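Side-chain contacts in putative 2OG-Fe(II) oxygenase family protein (PDB 3OOX), which probably uses iron(II) and 2-oxoglutarate to activate dioxygen, perhaps oxidising L-arginine and releasing ethene from 2-oxoglutarate: residues F22-E25 / L26-F30; R103-P106 / P107-F111; I124-F127 / K128-S132. All coordinates share one frame; numbering follows the deposited sequence. Where two conformers were deposited one is given.

Contact 1: residues F22-E25 / L26-F30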
ATOM      1  N   PHE A  22      -6.550  20.752  -4.472  1.00 23.82           N
ATOM      2  CA  PHE A  22      -6.379  19.360  -4.087  1.00 24.28           C
ATOM      3  C   PHE A  22      -5.020  18.836  -4.557  1.00 24.50           C
ATOM      4  O   PHE A  22      -4.239  18.305  -3.764  1.00 24.27           O
ATOM      5  CB  PHE A  22      -7.524  18.516  -4.674  1.00 21.24           C
ATOM      6  CG  PHE A  22      -7.501  17.051  -4.263  1.00 20.08           C
ATOM      7  CD1 PHE A  22      -7.693  16.678  -2.928  1.00 23.82           C
ATOM      8  CD2 PHE A  22      -7.332  16.058  -5.212  1.00 21.01           C
ATOM      9  CE1 PHE A  22      -7.699  15.359  -2.566  1.00 26.00           C
ATOM     10  CE2 PHE A  22      -7.329  14.738  -4.837  1.00 22.88           C
ATOM     11  CZ  PHE A  22      -7.518  14.400  -3.505  1.00 23.51           C
ATOM     12  N   ALA A  23      -4.745  18.981  -5.845  1.00 21.58           N
ATOM     13  CA  ALA A  23      -3.495  18.518  -6.434  1.00 24.18           C
ATOM     14  C   ALA A  23      -2.280  19.228  -5.830  1.00 24.26           C
ATOM     15  O   ALA A  23      -1.295  18.584  -5.488  1.00 22.27           O
ATOM     16  CB  ALA A  23      -3.526  18.680  -7.961  1.00 21.78           C
ATOM     17  N   GLN A  24      -2.338  20.537  -5.654  1.00 24.51           N
ATOM     18  CA  GLN A  24      -1.222  21.246  -4.993  1.00 24.23           C
ATOM     19  C   GLN A  24      -0.959  20.770  -3.558  1.00 23.92           C
ATOM     20  O   GLN A  24       0.189  20.514  -3.196  1.00 25.14           O
ATOM     21  CB  GLN A  24      -1.462  22.758  -4.972  1.00 25.38           C
ATOM     22  CG  GLN A  24      -0.363  23.578  -4.258  1.00 29.96           C
ATOM     23  CD  GLN A  24       1.052  23.355  -4.806  1.00 31.74           C
ATOM     24  OE1 GLN A  24       1.262  23.188  -6.013  1.00 35.99           O
ATOM     25  NE2 GLN A  24       2.036  23.367  -3.902  1.00 29.78           N
ATOM     26  N   GLU A  25      -2.000  20.699  -2.731  1.00 23.14           N
ATOM     27  CA  GLU A  25      -1.817  20.311  -1.315  1.00 23.19           C
ATOM     28  C   GLU A  25      -1.386  18.855  -1.162  1.00 23.53           C
ATOM     29  O   GLU A  25      -0.445  18.554  -0.408  1.00 24.47           O
ATOM     30  CB  GLU A  25      -3.078  20.574  -0.514  1.00 21.94           C
ATOM     31  CG  GLU A  25      -3.428  22.038  -0.399  1.00 27.65           C
ATOM     32  CD  GLU A  25      -4.581  22.296   0.528  1.00 30.08           C
ATOM     33  OE1 GLU A  25      -5.058  21.362   1.191  1.00 32.95           O
ATOM     34  OE2 GLU A  25      -5.000  23.468   0.609  1.00 30.73           O
ATOM     35  N   LEU A  26      -2.033  17.948  -1.878  1.00 22.44           N
ATOM     36  CA  LEU A  26      -1.567  16.560  -1.837  1.00 20.17           C
ATOM     37  C   LEU A  26      -0.148  16.410  -2.390  1.00 21.54           C
ATOM     38  O   LEU A  26       0.682  15.710  -1.810  1.00 21.76           O
ATOM     39  CB  LEU A  26      -2.480  15.590  -2.636  1.00 23.05           C
ATOM     40  CG  LEU A  26      -3.695  14.898  -2.021  1.00 33.09           C
ATOM     41  CD1 LEU A  26      -4.232  13.884  -3.048  1.00 30.92           C
ATOM     42  CD2 LEU A  26      -3.491  14.206  -0.651  1.00 24.19           C
ATOM     43  N   GLY A  27       0.107  17.003  -3.544  1.00 21.72           N
ATOM     44  CA  GLY A  27       1.407  16.903  -4.174  1.00 21.88           C
ATOM     45  C   GLY A  27       2.515  17.414  -3.293  1.00 23.28           C
ATOM     46  O   GLY A  27       3.594  16.812  -3.212  1.00 23.76           O
ATOM     47  N   ALA A  28       2.277  18.562  -2.661  1.00 20.39           N
ATOM     48  CA  ALA A  28       3.303  19.183  -1.847  1.00 22.63           C
ATOM     49  C   ALA A  28       3.652  18.250  -0.686  1.00 24.01           C
ATOM     50  O   ALA A  28       4.810  18.178  -0.253  1.00 23.55           O
ATOM     51  CB  ALA A  28       2.846  20.545  -1.316  1.00 25.67           C
ATOM     52  N   SER A  29       2.642  17.580  -0.149  1.00 22.33           N
ATOM     53  CA  SER A  29       2.863  16.669   0.954  1.00 21.34           C
ATOM     54  C   SER A  29       3.710  15.452   0.501  1.00 20.52           C
ATOM     55  O   SER A  29       4.689  15.077   1.145  1.00 20.35           O
ATOM     56  CB  SER A  29       1.523  16.259   1.575  1.00 21.39           C
ATOM     57  OG  SER A  29       1.709  15.483   2.737  1.00 22.08           O
ATOM     58  N   PHE A  30       3.358  14.862  -0.633  1.00 20.60           N
ATOM     59  CA  PHE A  30       4.142  13.762  -1.172  1.00 20.26           C
ATOM     60  C   PHE A  30       5.585  14.182  -1.426  1.00 19.85           C
ATOM     61  O   PHE A  30       6.511  13.430  -1.136  1.00 19.60           O
ATOM     62  CB  PHE A  30       3.535  13.279  -2.479  1.00 19.22           C
ATOM     63  CG  PHE A  30       2.240  12.500  -2.327  1.00 19.28           C
ATOM     64  CD1 PHE A  30       2.146  11.402  -1.481  1.00 18.96           C
ATOM     65  CD2 PHE A  30       1.142  12.815  -3.094  1.00 15.53           C
ATOM     66  CE1 PHE A  30       0.966  10.683  -1.380  1.00 19.69           C
ATOM     67  CE2 PHE A  30      -0.012  12.083  -3.033  1.00 15.69           C
ATOM     68  CZ  PHE A  30      -0.126  11.033  -2.140  1.00 19.93           C
TER

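Contact 2: residues R103-P106 / P107-F111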
ATOM      1  N   ARG A 103      -4.874  -9.068  -8.685  1.00 18.44           N
ATOM      2  CA  ARG A 103      -5.907  -8.718  -9.672  1.00 18.51           C
ATOM      3  C   ARG A 103      -6.574  -9.963 -10.238  1.00 16.89           C
ATOM      4  O   ARG A 103      -5.883 -10.900 -10.592  1.00 18.55           O
ATOM      5  CB  ARG A 103      -5.287  -7.931 -10.829  1.00 18.18           C
ATOM      6  CG  ARG A 103      -6.377  -7.370 -11.753  1.00 18.80           C
ATOM      7  CD  ARG A 103      -5.873  -6.320 -12.704  1.00 18.11           C
ATOM      8  NE  ARG A 103      -5.527  -5.073 -12.004  1.00 15.99           N
ATOM      9  CZ  ARG A 103      -6.359  -4.179 -11.511  1.00 17.10           C
ATOM     10  NH1 ARG A 103      -7.666  -4.296 -11.685  1.00 20.81           N
ATOM     11  NH2 ARG A 103      -5.861  -3.124 -10.881  1.00 17.88           N
ATOM     12  N   ASP A 104      -7.900  -9.908 -10.348  1.00 18.92           N
ATOM     13  CA  ASP A 104      -8.663 -10.924 -11.090  1.00 17.83           C
ATOM     14  C   ASP A 104      -8.647 -10.487 -12.549  1.00 18.06           C
ATOM     15  O   ASP A 104      -9.225  -9.444 -12.892  1.00 20.23           O
ATOM     16  CB  ASP A 104     -10.126 -10.984 -10.651  1.00 19.99           C
ATOM     17  CG  ASP A 104     -10.345 -11.793  -9.383  1.00 27.36           C
ATOM     18  OD1 ASP A 104      -9.676 -12.828  -9.181  1.00 22.75           O
ATOM     19  OD2 ASP A 104     -11.237 -11.399  -8.602  1.00 41.20           O
ATOM     20  N   LEU A 105      -8.010 -11.301 -13.388  1.00 18.70           N
ATOM     21  CA  LEU A 105      -7.858 -10.997 -14.794  1.00 19.61           C
ATOM     22  C   LEU A 105      -8.931 -11.735 -15.564  1.00 19.92           C
ATOM     23  O   LEU A 105      -9.316 -12.819 -15.191  1.00 21.62           O
ATOM     24  CB  LEU A 105      -6.485 -11.446 -15.295  1.00 19.43           C
ATOM     25  CG  LEU A 105      -5.298 -10.652 -14.731  1.00 19.49           C
ATOM     26  CD1 LEU A 105      -3.960 -11.366 -15.057  1.00 16.96           C
ATOM     27  CD2 LEU A 105      -5.232  -9.215 -15.209  1.00 17.90           C
ATOM     28  N   PRO A 106      -9.370 -11.151 -16.680  1.00 22.08           N
ATOM     29  CA  PRO A 106     -10.320 -11.862 -17.507  1.00 24.21           C
ATOM     30  C   PRO A 106      -9.691 -13.082 -18.135  1.00 22.63           C
ATOM     31  O   PRO A 106      -8.449 -13.117 -18.291  1.00 22.90           O
ATOM     32  CB  PRO A 106     -10.678 -10.861 -18.590  1.00 23.81           C
ATOM     33  CG  PRO A 106      -9.583  -9.927 -18.644  1.00 25.56           C
ATOM     34  CD  PRO A 106      -9.026  -9.834 -17.201  1.00 23.08           C
ATOM     35  N   PRO A 107     -10.506 -14.061 -18.526  1.00 25.96           N
ATOM     36  CA  PRO A 107      -9.975 -15.186 -19.281  1.00 24.33           C
ATOM     37  C   PRO A 107      -9.151 -14.733 -20.476  1.00 23.03           C
ATOM     38  O   PRO A 107      -9.520 -13.755 -21.151  1.00 24.54           O
ATOM     39  CB  PRO A 107     -11.234 -15.940 -19.747  1.00 28.38           C
ATOM     40  CG  PRO A 107     -12.267 -15.564 -18.713  1.00 30.45           C
ATOM     41  CD  PRO A 107     -11.972 -14.167 -18.337  1.00 28.12           C
ATOM     42  N   GLY A 108      -8.032 -15.421 -20.713  1.00 22.74           N
ATOM     43  CA  GLY A 108      -7.184 -15.128 -21.853  1.00 23.35           C
ATOM     44  C   GLY A 108      -6.242 -13.943 -21.729  1.00 20.67           C
ATOM     45  O   GLY A 108      -5.468 -13.670 -22.647  1.00 21.14           O
ATOM     46  N   HIS A 109      -6.283 -13.223 -20.613  1.00 18.96           N
ATOM     47  CA  HIS A 109      -5.460 -12.017 -20.454  1.00 18.07           C
ATOM     48  C   HIS A 109      -3.960 -12.337 -20.626  1.00 18.42           C
ATOM     49  O   HIS A 109      -3.488 -13.368 -20.101  1.00 21.03           O
ATOM     50  CB  HIS A 109      -5.707 -11.392 -19.094  1.00 19.69           C
ATOM     51  CG  HIS A 109      -5.285  -9.978 -19.003  1.00 17.82           C
ATOM     52  ND1 HIS A 109      -3.962  -9.595 -18.960  1.00 18.06           N
ATOM     53  CD2 HIS A 109      -6.019  -8.835 -18.967  1.00 18.62           C
ATOM     54  CE1 HIS A 109      -3.898  -8.278 -18.910  1.00 20.48           C
ATOM     55  NE2 HIS A 109      -5.138  -7.790 -18.922  1.00 17.54           N
ATOM     56  N   ARG A 110      -3.241 -11.441 -21.288  1.00 20.40           N
ATOM     57  CA  ARG A 110      -1.821 -11.596 -21.595  1.00 22.64           C
ATOM     58  C   ARG A 110      -0.946 -11.655 -20.338  1.00 21.63           C
ATOM     59  O   ARG A 110       0.171 -12.161 -20.407  1.00 25.15           O
ATOM     60  CB  ARG A 110      -1.315 -10.471 -22.488  1.00 24.30           C
ATOM     61  CG  ARG A 110      -1.263  -9.110 -21.836  1.00 23.48           C
ATOM     62  CD  ARG A 110      -1.167  -7.955 -22.856  1.00 23.22           C
ATOM     63  NE  ARG A 110      -0.935  -6.678 -22.241  1.00 21.78           N
ATOM     64  CZ  ARG A 110      -1.844  -5.909 -21.663  1.00 21.22           C
ATOM     65  NH1 ARG A 110      -3.120  -6.295 -21.673  1.00 22.97           N
ATOM     66  NH2 ARG A 110      -1.507  -4.726 -21.104  1.00 23.14           N
ATOM     67  N   PHE A 111      -1.430 -11.116 -19.211  1.00 18.93           N
ATOM     68  CA  PHE A 111      -0.647 -11.125 -17.966  1.00 18.58           C
ATOM     69  C   PHE A 111      -0.784 -12.416 -17.166  1.00 17.90           C
ATOM     70  O   PHE A 111      -0.068 -12.602 -16.172  1.00 18.21           O
ATOM     71  CB  PHE A 111      -0.992  -9.943 -17.033  1.00 17.04           C
ATOM     72  CG  PHE A 111      -0.660  -8.574 -17.560  1.00 18.50           C
ATOM     73  CD1 PHE A 111       0.209  -8.349 -18.638  1.00 19.10           C
ATOM     74  CD2 PHE A 111      -1.206  -7.488 -16.907  1.00 18.08           C
ATOM     75  CE1 PHE A 111       0.478  -7.054 -19.027  1.00 19.03           C
ATOM     76  CE2 PHE A 111      -0.955  -6.224 -17.280  1.00 17.85           C
ATOM     77  CZ  PHE A 111      -0.105  -5.981 -18.340  1.00 17.29           C
TER

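Contact 3: residues I124-F127 / K128-S132. With EDO (1,2-ethanediol), chain L.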
ATOM      1  N   ILE A 124     -15.736 -18.746   4.352  1.00 27.50           N
ATOM      2  CA  ILE A 124     -16.241 -17.394   4.598  1.00 26.91           C
ATOM      3  C   ILE A 124     -16.948 -17.008   3.302  1.00 25.34           C
ATOM      4  O   ILE A 124     -16.351 -16.426   2.387  1.00 24.87           O
ATOM      5  CB  ILE A 124     -15.108 -16.362   4.920  1.00 26.15           C
ATOM      6  CG1 ILE A 124     -14.144 -16.904   5.997  1.00 27.04           C
ATOM      7  CG2 ILE A 124     -15.712 -14.985   5.308  1.00 30.75           C
ATOM      8  CD1 ILE A 124     -14.807 -17.349   7.290  1.00 27.99           C
ATOM      9  N   PRO A 125     -18.240 -17.386   3.191  1.00 28.52           N
ATOM     10  CA  PRO A 125     -18.930 -17.191   1.931  1.00 29.71           C
ATOM     11  C   PRO A 125     -18.919 -15.779   1.341  1.00 28.72           C
ATOM     12  O   PRO A 125     -18.846 -15.645   0.130  1.00 29.10           O
ATOM     13  CB  PRO A 125     -20.365 -17.635   2.260  1.00 31.56           C
ATOM     14  CG  PRO A 125     -20.206 -18.614   3.361  1.00 33.46           C
ATOM     15  CD  PRO A 125     -19.063 -18.125   4.167  1.00 30.37           C
ATOM     16  N   ALA A 126     -18.984 -14.749   2.184  1.00 27.61           N
ATOM     17  CA  ALA A 126     -19.035 -13.363   1.705  1.00 27.27           C
ATOM     18  C   ALA A 126     -17.651 -12.769   1.396  1.00 26.21           C
ATOM     19  O   ALA A 126     -17.561 -11.674   0.874  1.00 24.55           O
ATOM     20  CB  ALA A 126     -19.757 -12.488   2.717  1.00 28.45           C
ATOM     21  N   PHE A 127     -16.596 -13.513   1.672  1.00 25.61           N
ATOM     22  CA  PHE A 127     -15.214 -12.967   1.553  1.00 23.31           C
ATOM     23  C   PHE A 127     -14.898 -12.512   0.127  1.00 23.77           C
ATOM     24  O   PHE A 127     -14.449 -11.377  -0.064  1.00 23.37           O
ATOM     25  CB  PHE A 127     -14.228 -14.038   2.011  1.00 22.96           C
ATOM     26  CG  PHE A 127     -12.783 -13.623   2.051  1.00 21.18           C
ATOM     27  CD1 PHE A 127     -12.050 -13.549   0.890  1.00 21.88           C
ATOM     28  CD2 PHE A 127     -12.138 -13.446   3.265  1.00 22.24           C
ATOM     29  CE1 PHE A 127     -10.666 -13.248   0.928  1.00 23.45           C
ATOM     30  CE2 PHE A 127     -10.763 -13.144   3.306  1.00 20.94           C
ATOM     31  CZ  PHE A 127     -10.050 -13.045   2.151  1.00 19.13           C
ATOM     32  N   LYS A 128     -15.114 -13.372  -0.878  1.00 24.44           N
ATOM     33  CA  LYS A 128     -14.750 -13.003  -2.249  1.00 23.83           C
ATOM     34  C   LYS A 128     -15.435 -11.693  -2.627  1.00 24.31           C
ATOM     35  O   LYS A 128     -14.798 -10.767  -3.120  1.00 23.05           O
ATOM     36  CB  LYS A 128     -15.047 -14.096  -3.284  1.00 26.17           C
ATOM     37  CG  LYS A 128     -14.728 -13.680  -4.732  1.00 25.89           C
ATOM     38  CD  LYS A 128     -14.872 -14.816  -5.725  1.00 30.31           C
ATOM     39  CE  LYS A 128     -14.734 -14.309  -7.160  1.00 34.66           C
ATOM     40  NZ  LYS A 128     -14.796 -15.387  -8.188  1.00 41.80           N
ATOM     41  N   HIS A 129     -16.743 -11.605  -2.382  1.00 25.67           N
ATOM     42  CA  HIS A 129     -17.461 -10.386  -2.731  1.00 26.17           C
ATOM     43  C   HIS A 129     -16.982  -9.140  -1.950  1.00 24.52           C
ATOM     44  O   HIS A 129     -16.679  -8.086  -2.558  1.00 22.93           O
ATOM     45  CB  HIS A 129     -18.980 -10.608  -2.560  1.00 27.92           C
ATOM     46  CG  HIS A 129     -19.793  -9.355  -2.690  1.00 30.02           C
ATOM     47  ND1 HIS A 129     -20.025  -8.509  -1.626  1.00 37.22           N
ATOM     48  CD2 HIS A 129     -20.409  -8.795  -3.760  1.00 34.51           C
ATOM     49  CE1 HIS A 129     -20.766  -7.490  -2.032  1.00 41.36           C
ATOM     50  NE2 HIS A 129     -21.004  -7.634  -3.322  1.00 37.05           N
ATOM     51  N   ASP A 130     -16.899  -9.264  -0.628  1.00 25.09           N
ATOM     52  CA  ASP A 130     -16.630  -8.112   0.215  1.00 24.27           C
ATOM     53  C   ASP A 130     -15.184  -7.641  -0.008  1.00 22.03           C
ATOM     54  O   ASP A 130     -14.920  -6.454  -0.120  1.00 22.33           O
ATOM     55  CB  ASP A 130     -16.815  -8.429   1.703  1.00 28.12           C
ATOM     56  CG  ASP A 130     -18.251  -8.733   2.092  1.00 33.40           C
ATOM     57  OD1 ASP A 130     -19.162  -8.572   1.253  1.00 30.75           O
ATOM     58  OD2 ASP A 130     -18.437  -9.145   3.265  1.00 33.92           O
ATOM     59  N   VAL A 131     -14.251  -8.576  -0.056  1.00 21.14           N
ATOM     60  CA  VAL A 131     -12.833  -8.222  -0.178  1.00 21.98           C
ATOM     61  C   VAL A 131     -12.540  -7.714  -1.612  1.00 23.59           C
ATOM     62  O   VAL A 131     -11.720  -6.795  -1.807  1.00 21.73           O
ATOM     63  CB  VAL A 131     -11.943  -9.422   0.224  1.00 21.77           C
ATOM     64  CG1 VAL A 131     -10.444  -9.140  -0.017  1.00 20.59           C
ATOM     65  CG2 VAL A 131     -12.129  -9.781   1.671  1.00 19.84           C
ATOM     66  N   SER A 132     -13.173  -8.311  -2.625  1.00 22.48           N
ATOM     67  CA  SER A 132     -12.987  -7.834  -4.006  0.67 20.32           C
ATOM     68  C   SER A 132     -13.494  -6.406  -4.146  1.00 21.98           C
ATOM     69  O   SER A 132     -12.877  -5.593  -4.823  1.00 21.01           O
ATOM     70  CB  SER A 132     -13.666  -8.758  -5.037  0.67 21.74           C
ATOM     71  OG  SER A 132     -13.072 -10.034  -5.102  0.67 17.55           O
TER
HETATM   72  C1  EDO L 330     -16.160 -17.934  -2.032  1.00 45.33           C
HETATM   73  O1  EDO L 330     -15.301 -18.304  -3.119  1.00 47.18           O
HETATM   74  C2  EDO L 330     -15.334 -17.702  -0.787  1.00 39.12           C
HETATM   75  O2  EDO L 330     -15.344 -16.317  -0.418  1.00 31.51           O
HETATM   76  O   HOH W   1     -18.506 -13.841  -1.962  1.00 30.27           O

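Contact 1: residues F22-E25 / L26-F30
Phe22 and Leu26, one turn apart on helix 19-33, point the same way and form the tightly packed side of this contact. The CD1 methyl of Leu26 lies over one face of the Phe22 ring, close to its far end, at 3.4 Å from CZ. Phe22 has CG anti to its N (chi1 -176°), which turns the ring toward the carbonyl end, where Leu26 CD1 can cover it. Val10 touches both side chains, and strand 35-39 lies against them through Leu38 and Ala36. In the backbone between them, Leu26 N donates to Phe22 O at 2.9 Å, the straightest of four successive i to i+4 bonds (N-H...O 166°).

The other side is looser. Gln24 is exposed; its chain bends at CG and brings NE2 no nearer than 3.9 Å to CB of Ala28, a van der Waals distance. Glu25 sends its carboxylate back along the helix to a salt bridge with Arg21. Ser29 N reaches Glu25 O at 3.2 Å, the longest of the four bonds. The chemistry is thus that of an amphipathic helix: Phe22 and Leu26 bury carbon against strands 10-11 and 35-39 and, for Phe22, helix 127-152, while the polar ends of Gln24 and Glu25 lie at the more exposed border.

Contact 2: residues R103-P106 / P107-F111
A type II beta turn from Pro106 to His109, in the loop between strand 97-101 and helix 127-152, brings the His109 ring back against Leu105 and Pro106. The CD2 methyl of Leu105 stands 3.8 Å from the centroid of the His109 ring and only 5° off its normal, a CH-pi contact over the middle of the face. The two side chains cross at about a right angle. The ring is placed there by a chi1 of -161°, which sets CG roughly opposite the backbone N. Pro106 approaches otherwise: its CG lies at the ring edge, in plane, and its CD is 3.6 Å from His109 CD2.

The turn is closed by His109 N donating to Pro106 O at 3.2 Å. Pro107 and Gly108 occupy its two central positions, and the positive phi of Gly108 (80°) matches the third residue of a type II turn. Pro106, Pro107 and Gly108 form an exposed tip, whereas Leu105 and Phe111 are buried. Arg112, just beyond, also donates to the Leu105 and Pro106 carbonyls, so Pro106 O is gripped by two donors.

Both ring nitrogens of His109 are engaged. ND1 accepts from Phe111 N at 3.0 Å, nearly straight and in the ring plane, consistent with an unprotonated ND1 and the ring proton on NE2, which probably faces its hydrogen-bond partner Asp166 OD2. Held at both nitrogens, the imidazole has little freedom to turn. Its CE1 also sits above one face of the Phe111 ring, toward the rim. The two leucine branches divide between the imidazole and the phenylalanine, the second methyl of Leu105, CD1, meeting CB of Phe111 at 3.8 Å.

Contact 3: residues I124-F127 / K128-S132
A molecule of 1,2-ethanediol, probably from the crystallisation liquor, links the two segments where helix 127-152 begins: Lys128 N donates to its O2 at 3.0 Å, and O2 in turn donates to Ile124 O. The lead-in is a type I beta turn from Ile124 to Phe127, closed by Phe127 N bonding to Ile124 O. One residue further on, a water repeats the bridging, accepting from His129 N at 2.9 Å and donating to Pro125 O. Diol and water are thus each inserted between an amide and its i-4 carbonyl, standing in for the direct helical bond. Asp130 N is the first to make that bond directly, to Ala126 O at 2.9 Å, nearly straight with N-H...O of 166°.

On the inner side, the Phe127 ring carries the CG2 methyl of Val131 over its centre, 3.7 Å from the centroid and 4° off the normal, a CH-pi contact. Phe127 has CG anti to the backbone N (chi1 -176°), which swings the ring beside its own carbonyl and against this methyl; Val131 N bonds to that same carbonyl oxygen. Trp99 meets the ring edge-to-face, and Phe58 and Leu173 also touch it. An alanine at Phe127 would remove the ring and is likely to leave the Val131 methyl without its aromatic face and open a gap beside Trp99.

On the flank facing helix 45-59, Asp130 OD2 is hydrogen-bonded to Ser54 OG and lies 3.6 Å from CB of Ala126. His129 ND1 donates to Asp130 OD1 at 3.0 Å, OD1 receiving the bond on its anti lone pair, in the plane of the imidazole.

Overall arrangement
From the N terminus, contact 1 comes first, spanning adjacent turns of helix 19-33 and packing against strand 35-39. After strand 97-101, contact 2 closes a beta turn in the following loop, and contact 3 lies where that loop enters helix 127-152. The three stand in series; none nests or crosses. Contacts 2 and 3 have centres about 20 Å apart and come close through Asp104 and one conformer of Ser132, as loose packing and not as a bond. Contact 1 is about 34 Å from each, centre to centre, and lies opposite contact 3 across the chain's centre. Helix 127-152 spans that gap: it starts at contact 3, while Ala148, Ile149, Thr151 and Tyr152 near its end touch contact 1.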